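Trehalose operon transcriptional repressor (Bacillus subtilis, PDB 2OGG) represses transcription of the trePA operon and binds trehalose-6-phosphate through its effector-binding domain. Local coordinates at the interface of chains A and B. Residues are numbered along the deposited sequence; one frame, centred on the assembly and turned at random. Chains: chain A/B, Trehalose operon transcriptional repressor.

The interface of chains A and B. Residues chain A 80, 82-85; chain B 74, 76-77.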
loop_
_atom_site.group_PDB
_atom_site.type_symbol
_atom_site.label_atom_id
_atom_site.label_comp_id
_atom_site.label_asym_id
_atom_site.label_seq_id
_atom_site.Cartn_x
_atom_site.Cartn_y
_atom_site.Cartn_z
ATOM N N GLU A 80 -7.534 -16.211 -7.695
ATOM C CA GLU A 80 -6.102 -16.162 -7.460
ATOM C C GLU A 80 -5.433 -17.472 -7.874
ATOM O O GLU A 80 -4.324 -17.478 -8.423
ATOM C CB GLU A 80 -5.826 -15.888 -5.996
ATOM C CG GLU A 80 -6.185 -14.482 -5.551
ATOM C CD GLU A 80 -5.293 -13.440 -6.197
ATOM O OE1 GLU A 80 -4.053 -13.532 -6.030
ATOM O OE2 GLU A 80 -5.835 -12.541 -6.885
ATOM N N GLU A 82 -6.217 -19.473 -10.297
ATOM C CA GLU A 82 -6.209 -19.651 -11.756
ATOM C C GLU A 82 -5.327 -18.628 -12.412
ATOM O O GLU A 82 -4.681 -18.930 -13.391
ATOM C CB GLU A 82 -7.614 -19.524 -12.366
ATOM C CG GLU A 82 -8.590 -20.611 -11.929
ATOM C CD GLU A 82 -8.070 -22.015 -12.207
ATOM O OE1 GLU A 82 -7.846 -22.320 -13.394
ATOM O OE2 GLU A 82 -7.898 -22.809 -11.248
ATOM N N LEU A 83 -5.391 -17.380 -11.947
ATOM C CA LEU A 83 -4.596 -16.324 -12.561
ATOM C C LEU A 83 -4.101 -15.208 -11.663
ATOM O O LEU A 83 -3.757 -14.148 -12.166
ATOM C CB LEU A 83 -5.252 -15.763 -13.819
ATOM C CG LEU A 83 -6.721 -15.372 -13.800
ATOM C CD1 LEU A 83 -6.926 -14.336 -12.772
ATOM C CD2 LEU A 83 -7.059 -14.813 -15.156
ATOM N N GLY A 84 -3.703 -15.574 -10.455
ATOM C CA GLY A 84 -3.237 -14.598 -9.486
ATOM C C GLY A 84 -1.958 -13.881 -9.885
ATOM O O GLY A 84 -1.659 -12.813 -9.379
ATOM N N LEU A 85 -1.175 -14.483 -10.763
ATOM C CA LEU A 85 0.134 -13.923 -11.126
ATOM C C LEU A 85 -0.057 -12.841 -12.215
ATOM O O LEU A 85 0.818 -12.015 -12.446
ATOM C CB LEU A 85 0.987 -15.060 -11.663
ATOM C CG LEU A 85 2.480 -15.258 -11.412
ATOM C CD1 LEU A 85 2.889 -15.043 -9.945
ATOM C CD2 LEU A 85 2.802 -16.689 -11.874
ATOM N N SER B 74 3.107 -22.182 -10.584
ATOM C CA SER B 74 3.187 -21.080 -9.633
ATOM C C SER B 74 2.879 -21.533 -8.237
ATOM O O SER B 74 1.833 -22.128 -7.990
ATOM C CB SER B 74 2.245 -19.944 -10.000
ATOM O OG SER B 74 2.071 -19.074 -8.902
ATOM N N TYR B 76 2.769 -19.301 -5.830
ATOM C CA TYR B 76 1.920 -18.232 -5.343
ATOM C C TYR B 76 0.446 -18.542 -5.642
ATOM O O TYR B 76 -0.378 -18.608 -4.730
ATOM C CB TYR B 76 2.329 -16.895 -5.966
ATOM C CG TYR B 76 1.309 -15.814 -5.774
ATOM C CD1 TYR B 76 1.349 -14.998 -4.654
ATOM C CD2 TYR B 76 0.384 -15.511 -6.775
ATOM C CE1 TYR B 76 0.447 -13.974 -4.484
ATOM C CE2 TYR B 76 -0.491 -14.440 -6.642
ATOM C CZ TYR B 76 -0.498 -13.730 -5.452
ATOM O OH TYR B 76 -1.340 -12.677 -5.278
ATOM N N GLU B 77 0.140 -18.840 -6.898
ATOM C CA GLU B 77 -1.234 -19.145 -7.281
ATOM C C GLU B 77 -1.769 -20.342 -6.516
ATOM O O GLU B 77 -2.871 -20.292 -5.961
ATOM C CB GLU B 77 -1.352 -19.335 -8.798
ATOM C CG GLU B 77 -1.236 -18.029 -9.559
ATOM C CD GLU B 77 -1.245 -18.221 -11.054
ATOM O OE1 GLU B 77 -1.039 -19.374 -11.473
ATOM O OE2 GLU B 77 -1.516 -17.241 -11.802
HETATM O O HOH W 1 -2.979 -11.499 -7.389
#
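B:Glu77 and B:Tyr76 reach chain A by different first torsions. In B:Glu77, CG lies opposite the carbonyl carbon and the chain then runs straight, which carries the carboxylate to the end of helix 75-83 of chain A. In B:Tyr76, CG is anti to the backbone N (chi1 166°), and the ring is directed towards A:Glu80 and A:Gly84. A direct hydrogen bond crosses from A:Leu85 N to B:Glu77 OE2, 3.0 Å long and 161° at the calculated hydrogen position; the donor meets the anti side of the carboxylate, slightly tilted from its plane. A:Gly84 N is almost as near, but its N-H points elsewhere, so it is a packing neighbour and not a second donor. The side chain of B:Glu77 also lies against the backbone of A:Gly84, its CG 4.0 Å from A:Gly84 CA.

The second polar group centres on the phenol. A:Glu80 presents OE1 to B:Tyr76 OH, and the 2.9 Å between A:Glu80 OE1 and B:Tyr76 OH fits a hydrogen bond between the carboxylate and the phenol; the carboxylate and ring planes stand nearly perpendicular, 88° apart. A water joins the pair: it lies 2.7 Å from A:Glu80 OE1, is equally near A:Gly84 O, and also contacts B:Tyr76 OH. It sits in the ring plane at the edge, as does A:Gly84 CA, so the glycine backbone borders the tyrosine rim and not its face.

A:Leu85 adds the apolar part, with CD2 3.8 Å from B:Ser74 CB and CD1 beside B:Tyr76 CD2. B:Ser74 OG in turn accepts B:Glu77 N at 2.8 Å, nearly straight, capping the first turn of helix 75-83 in chain B. This patch of the two-fold interface of the UTRA domain, in a protein that forms a dimer of dimers, thus sets the start of that helix against the end of its counterpart in chain A and the loop leading to strand 87-98.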